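Local coordinates for protein nucleocapsid (Crimean-congo hemorrhagic fever virus, PDB 4AKL) that binds single- and double-stranded RNA, probably takes part in packaging the viral genome, and is probably a sequence-non-specific double-stranded DNA endonuclease, at residues K244-N258 with V277-Y291. Numbering follows the deposited sequence. Where two conformers were deposited one is given.
Sequences KGVFDEAKKTVEALN and VTNLLKHVAKAQELY
F247 reaches from helix 245-263 onto Q288, A287 and Y291 of helix 270-292, the second arm of an antiparallel helical hairpin that projects from the main body of the nucleocapsid. The segment axes run antiparallel, 10.1 Å apart at closest, so the join is a nearly straight row of apolar contacts. With CG anti to its carbonyl carbon (chi1 -53°), F247 leans past its own helix start toward the C-terminal end of segment 277-291. Over one face of its ring lies Q288 CG, 3.7 Å from the ring centroid, in a CH-pi contact; the extended Q288 chain runs the opposite way to F247, its amide plane only 18° from the ring plane. The F247 edge points at the face of Y291 in a T-shaped pair, centroids 5.3 Å apart and planes at 71°, while F247 CE1 rests 3.8 Å from A287 CB. The extended K244 chain crosses Y291 at about a right angle, its CG and CE both touching Y291 CE2. Midway, A250 CB meets V284 CG2, while V284 CG1 faces the backbone O of F247. Farther along, V254 splits its two branches: CG2 abuts L280 CB, and V254 CG1, anti to the backbone N, touches L281 CD2 at 3.9 Å and also meets V277 O and V277 CG1. Helix 230-242 flanks the pair, with A239 against F247 and V231 against H283. Toward the hairpin turn, L257 CD2 packs on L280 CD1 and lies near V277 CG2, the methyl that also sits 3.6 Å from N258 OD1.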
loop_
_atom_site.group_PDB
_atom_site.type_symbol
_atom_site.label_atom_id
_atom_site.label_comp_id
_atom_site.label_asym_id
_atom_site.label_seq_id
_atom_site.Cartn_x
_atom_site.Cartn_y
_atom_site.Cartn_z
ATOM N N LYS A 244 -16.664 -11.583 6.307
ATOM C CA LYS A 244 -17.325 -10.438 6.982
ATOM C C LYS A 244 -18.861 -10.486 6.979
ATOM O O LYS A 244 -19.466 -9.980 7.910
ATOM C CB LYS A 244 -16.863 -9.081 6.407
ATOM C CG LYS A 244 -15.547 -8.553 6.959
ATOM C CD LYS A 244 -15.218 -7.209 6.314
ATOM C CE LYS A 244 -13.867 -6.682 6.740
ATOM N NZ LYS A 244 -13.601 -5.398 6.091
ATOM N N GLY A 245 -19.472 -11.087 5.951
ATOM C CA GLY A 245 -20.947 -11.204 5.844
ATOM C C GLY A 245 -21.672 -11.643 7.119
ATOM O O GLY A 245 -22.763 -11.151 7.435
ATOM N N VAL A 246 -21.055 -12.556 7.859
ATOM C CA VAL A 246 -21.614 -13.059 9.129
ATOM C C VAL A 246 -22.082 -11.945 10.097
ATOM O O VAL A 246 -23.133 -12.075 10.724
ATOM C CB VAL A 246 -20.580 -13.957 9.838
ATOM C CG1 VAL A 246 -20.973 -14.224 11.243
ATOM C CG2 VAL A 246 -20.413 -15.264 9.061
ATOM N N PHE A 247 -21.316 -10.857 10.213
ATOM C CA PHE A 247 -21.694 -9.755 11.143
ATOM C C PHE A 247 -22.993 -9.102 10.696
ATOM O O PHE A 247 -23.896 -8.875 11.498
ATOM C CB PHE A 247 -20.579 -8.718 11.285
ATOM C CG PHE A 247 -19.252 -9.319 11.647
ATOM C CD1 PHE A 247 -19.130 -10.112 12.795
ATOM C CD2 PHE A 247 -18.124 -9.111 10.831
ATOM C CE1 PHE A 247 -17.914 -10.688 13.143
ATOM C CE2 PHE A 247 -16.888 -9.682 11.172
ATOM C CZ PHE A 247 -16.782 -10.472 12.333
ATOM N N ASP A 248 -23.072 -8.834 9.401
ATOM C CA ASP A 248 -24.270 -8.291 8.784
ATOM C C ASP A 248 -25.433 -9.245 9.107
ATOM O O ASP A 248 -26.455 -8.835 9.641
ATOM C CB ASP A 248 -24.129 -8.127 7.250
ATOM C CG ASP A 248 -22.644 -7.896 6.760
ATOM O OD1 ASP A 248 -21.693 -8.295 7.464
ATOM O OD2 ASP A 248 -22.436 -7.326 5.663
ATOM N N GLU A 249 -25.241 -10.526 8.795
ATOM C CA GLU A 249 -26.258 -11.555 9.011
ATOM C C GLU A 249 -26.661 -11.697 10.496
ATOM O O GLU A 249 -27.843 -11.977 10.803
ATOM C CB GLU A 249 -25.791 -12.930 8.493
ATOM C CG GLU A 249 -25.299 -13.022 7.025
ATOM C CD GLU A 249 -26.278 -12.438 6.022
ATOM O OE1 GLU A 249 -27.462 -12.845 6.046
ATOM O OE2 GLU A 249 -25.861 -11.578 5.204
ATOM N N ALA A 250 -25.696 -11.516 11.410
ATOM C CA ALA A 250 -25.975 -11.595 12.860
ATOM C C ALA A 250 -26.860 -10.434 13.304
ATOM O O ALA A 250 -27.776 -10.632 14.125
ATOM C CB ALA A 250 -24.700 -11.607 13.664
ATOM N N LYS A 251 -26.575 -9.240 12.776
ATOM C CA LYS A 251 -27.359 -8.022 13.085
ATOM C C LYS A 251 -28.801 -8.189 12.604
ATOM O O LYS A 251 -29.718 -7.955 13.336
ATOM C CB LYS A 251 -26.714 -6.777 12.462
ATOM C CG LYS A 251 -27.439 -5.443 12.771
ATOM C CD LYS A 251 -26.545 -4.230 12.441
ATOM C CE LYS A 251 -27.319 -2.906 12.460
ATOM N NZ LYS A 251 -28.161 -2.725 11.245
ATOM N N LYS A 252 -28.976 -8.612 11.361
ATOM C CA LYS A 252 -30.308 -8.933 10.796
ATOM C C LYS A 252 -31.107 -9.965 11.657
ATOM O O LYS A 252 -32.342 -9.878 11.843
ATOM C CB LYS A 252 -30.079 -9.528 9.421
ATOM C CG LYS A 252 -31.301 -9.859 8.591
ATOM C CD LYS A 252 -30.854 -10.398 7.209
ATOM C CE LYS A 252 -30.351 -9.279 6.299
ATOM N NZ LYS A 252 -29.890 -9.781 4.947
ATOM N N THR A 253 -30.384 -10.950 12.161
ATOM C CA THR A 253 -30.989 -11.998 12.969
ATOM C C THR A 253 -31.500 -11.410 14.255
ATOM O O THR A 253 -32.575 -11.759 14.661
ATOM C CB THR A 253 -30.005 -13.135 13.231
ATOM O OG1 THR A 253 -29.855 -13.878 12.022
ATOM C CG2 THR A 253 -30.505 -14.086 14.333
ATOM N N VAL A 254 -30.715 -10.509 14.867
ATOM C CA VAL A 254 -31.068 -9.860 16.130
ATOM C C VAL A 254 -32.249 -8.917 15.927
ATOM O O VAL A 254 -33.103 -8.837 16.800
ATOM C CB VAL A 254 -29.855 -9.119 16.811
ATOM C CG1 VAL A 254 -30.268 -8.462 18.121
ATOM C CG2 VAL A 254 -28.714 -10.091 17.096
ATOM N N GLU A 255 -32.294 -8.231 14.788
ATOM C CA GLU A 255 -33.412 -7.367 14.429
ATOM C C GLU A 255 -34.648 -8.217 14.216
ATOM O O GLU A 255 -35.757 -7.801 14.568
ATOM C CB GLU A 255 -33.116 -6.535 13.153
ATOM C CG GLU A 255 -31.993 -5.454 13.302
ATOM C CD GLU A 255 -31.468 -4.885 11.950
ATOM O OE1 GLU A 255 -31.992 -5.256 10.866
ATOM O OE2 GLU A 255 -30.519 -4.054 11.971
ATOM N N ALA A 256 -34.457 -9.412 13.644
ATOM C CA ALA A 256 -35.559 -10.358 13.473
ATOM C C ALA A 256 -36.130 -10.756 14.842
ATOM O O ALA A 256 -37.359 -10.804 15.025
ATOM C CB ALA A 256 -35.097 -11.573 12.689
ATOM N N LEU A 257 -35.234 -11.013 15.804
ATOM C CA LEU A 257 -35.622 -11.342 17.188
ATOM C C LEU A 257 -36.453 -10.219 17.822
ATOM O O LEU A 257 -37.468 -10.456 18.489
ATOM C CB LEU A 257 -34.378 -11.594 18.090
ATOM C CG LEU A 257 -34.625 -11.962 19.559
ATOM C CD1 LEU A 257 -35.220 -13.389 19.650
ATOM C CD2 LEU A 257 -33.388 -11.835 20.483
ATOM N N ASN A 258 -35.988 -9.001 17.645
ATOM C CA ASN A 258 -36.647 -7.841 18.221
ATOM C C ASN A 258 -38.084 -7.680 17.683
ATOM O O ASN A 258 -38.995 -7.360 18.460
ATOM C CB ASN A 258 -35.801 -6.595 17.986
ATOM C CG ASN A 258 -36.284 -5.410 18.771
ATOM O OD1 ASN A 258 -36.521 -5.498 19.975
ATOM N ND2 ASN A 258 -36.434 -4.286 18.096
ATOM N N VAL A 277 -31.864 -8.281 23.578
ATOM C CA VAL A 277 -31.619 -7.644 22.295
ATOM C C VAL A 277 -30.415 -6.701 22.422
ATOM O O VAL A 277 -29.460 -6.779 21.615
ATOM C CB VAL A 277 -32.845 -6.825 21.769
ATOM C CG1 VAL A 277 -32.401 -5.788 20.679
ATOM C CG2 VAL A 277 -33.955 -7.741 21.254
ATOM N N THR A 278 -30.471 -5.821 23.435
ATOM C CA THR A 278 -29.376 -4.908 23.725
ATOM C C THR A 278 -28.064 -5.666 23.823
ATOM O O THR A 278 -27.083 -5.267 23.200
ATOM C CB THR A 278 -29.626 -4.109 25.042
ATOM O OG1 THR A 278 -30.784 -3.302 24.881
ATOM C CG2 THR A 278 -28.423 -3.181 25.386
ATOM N N ASN A 279 -28.062 -6.764 24.588
ATOM C CA ASN A 279 -26.832 -7.516 24.856
ATOM C C ASN A 279 -26.251 -8.252 23.666
ATOM O O ASN A 279 -25.019 -8.320 23.519
ATOM C CB ASN A 279 -27.033 -8.491 26.015
ATOM C CG ASN A 279 -27.027 -7.802 27.353
ATOM O OD1 ASN A 279 -26.502 -6.692 27.505
ATOM N ND2 ASN A 279 -27.598 -8.464 28.343
ATOM N N LEU A 280 -27.117 -8.800 22.820
ATOM C CA LEU A 280 -26.675 -9.434 21.584
ATOM C C LEU A 280 -25.972 -8.411 20.694
ATOM O O LEU A 280 -24.950 -8.740 20.063
ATOM C CB LEU A 280 -27.838 -10.113 20.848
ATOM C CG LEU A 280 -28.182 -11.517 21.370
ATOM C CD1 LEU A 280 -29.610 -11.989 20.988
ATOM C CD2 LEU A 280 -27.085 -12.507 20.865
ATOM N N LEU A 281 -26.495 -7.170 20.649
ATOM C CA LEU A 281 -25.856 -6.100 19.842
ATOM C C LEU A 281 -24.463 -5.714 20.349
ATOM O O LEU A 281 -23.568 -5.455 19.518
ATOM C CB LEU A 281 -26.754 -4.857 19.717
ATOM C CG LEU A 281 -28.063 -5.119 18.950
ATOM C CD1 LEU A 281 -29.022 -3.912 19.016
ATOM C CD2 LEU A 281 -27.760 -5.518 17.485
ATOM N N LYS A 282 -24.267 -5.668 21.680
ATOM C CA LYS A 282 -22.928 -5.441 22.258
ATOM C C LYS A 282 -22.011 -6.557 21.772
ATOM O O LYS A 282 -20.894 -6.317 21.361
ATOM C CB LYS A 282 -22.916 -5.450 23.798
ATOM C CG LYS A 282 -23.930 -4.576 24.501
ATOM C CD LYS A 282 -23.791 -3.134 24.141
ATOM C CE LYS A 282 -24.776 -2.275 24.949
ATOM N NZ LYS A 282 -24.231 -0.919 25.216
ATOM N N HIS A 283 -22.512 -7.795 21.821
ATOM C CA HIS A 283 -21.691 -8.930 21.412
ATOM C C HIS A 283 -21.371 -8.911 19.910
ATOM O O HIS A 283 -20.254 -9.259 19.545
ATOM C CB HIS A 283 -22.286 -10.259 21.831
ATOM C CG HIS A 283 -22.578 -10.355 23.296
ATOM N ND1 HIS A 283 -21.774 -9.767 24.254
ATOM C CD2 HIS A 283 -23.587 -10.974 23.970
ATOM C CE1 HIS A 283 -22.280 -10.018 25.452
ATOM N NE2 HIS A 283 -23.375 -10.753 25.307
ATOM N N VAL A 284 -22.314 -8.485 19.054
ATOM C CA VAL A 284 -22.036 -8.391 17.586
ATOM C C VAL A 284 -21.004 -7.283 17.235
ATOM O O VAL A 284 -20.112 -7.492 16.376
ATOM C CB VAL A 284 -23.333 -8.227 16.748
ATOM C CG1 VAL A 284 -23.007 -7.974 15.245
ATOM C CG2 VAL A 284 -24.183 -9.473 16.887
ATOM N N ALA A 285 -21.138 -6.123 17.898
ATOM C CA ALA A 285 -20.180 -5.040 17.763
ATOM C C ALA A 285 -18.823 -5.522 18.277
ATOM O O ALA A 285 -17.833 -5.357 17.587
ATOM C CB ALA A 285 -20.640 -3.778 18.507
ATOM N N LYS A 286 -18.786 -6.144 19.465
ATOM C CA LYS A 286 -17.513 -6.635 20.046
ATOM C C LYS A 286 -16.828 -7.675 19.126
ATOM O O LYS A 286 -15.574 -7.693 19.003
ATOM C CB LYS A 286 -17.736 -7.166 21.470
ATOM C CG LYS A 286 -16.496 -7.602 22.252
ATOM C CD LYS A 286 -15.506 -6.454 22.541
ATOM C CE LYS A 286 -14.267 -7.005 23.247
ATOM N NZ LYS A 286 -13.205 -6.015 23.510
ATOM N N ALA A 287 -17.640 -8.520 18.465
ATOM C CA ALA A 287 -17.109 -9.518 17.486
ATOM C C ALA A 287 -16.293 -8.870 16.347
ATOM O O ALA A 287 -15.316 -9.453 15.862
ATOM C CB ALA A 287 -18.240 -10.389 16.907
ATOM N N GLN A 288 -16.690 -7.669 15.934
ATOM C CA GLN A 288 -15.944 -6.916 14.885
ATOM C C GLN A 288 -14.660 -6.283 15.423
ATOM O O GLN A 288 -13.630 -6.326 14.746
ATOM C CB GLN A 288 -16.831 -5.864 14.215
ATOM C CG GLN A 288 -18.050 -6.516 13.555
ATOM C CD GLN A 288 -18.982 -5.526 12.918
ATOM O OE1 GLN A 288 -18.554 -4.678 12.160
ATOM N NE2 GLN A 288 -20.286 -5.635 13.232
ATOM N N GLU A 289 -14.720 -5.717 16.634
ATOM C CA GLU A 289 -13.523 -5.133 17.300
ATOM C C GLU A 289 -12.391 -6.165 17.510
ATOM O O GLU A 289 -11.228 -5.802 17.508
ATOM C CB GLU A 289 -13.871 -4.446 18.644
ATOM C CG GLU A 289 -15.027 -3.434 18.556
ATOM C CD GLU A 289 -15.042 -2.389 19.681
ATOM O OE1 GLU A 289 -14.067 -1.589 19.761
ATOM O OE2 GLU A 289 -16.037 -2.360 20.460
ATOM N N LEU A 290 -12.739 -7.440 17.691
ATOM C CA LEU A 290 -11.739 -8.509 17.757
ATOM C C LEU A 290 -11.266 -8.866 16.342
ATOM O O LEU A 290 -10.058 -9.001 16.089
ATOM C CB LEU A 290 -12.307 -9.729 18.446
ATOM C CG LEU A 290 -12.670 -9.459 19.907
ATOM C CD1 LEU A 290 -13.609 -10.503 20.415
ATOM C CD2 LEU A 290 -11.393 -9.378 20.749
ATOM N N TYR A 291 -12.233 -9.014 15.434
ATOM C CA TYR A 291 -11.970 -9.340 14.030
ATOM C C TYR A 291 -11.079 -8.312 13.375
ATOM O O TYR A 291 -10.048 -8.652 12.788
ATOM C CB TYR A 291 -13.282 -9.420 13.246
ATOM C CG TYR A 291 -13.094 -9.825 11.816
ATOM C CD1 TYR A 291 -12.991 -11.172 11.471
ATOM C CD2 TYR A 291 -13.009 -8.869 10.799
ATOM C CE1 TYR A 291 -12.810 -11.571 10.140
ATOM C CE2 TYR A 291 -12.822 -9.248 9.460
ATOM C CZ TYR A 291 -12.726 -10.605 9.143
ATOM O OH TYR A 291 -12.552 -11.010 7.849
#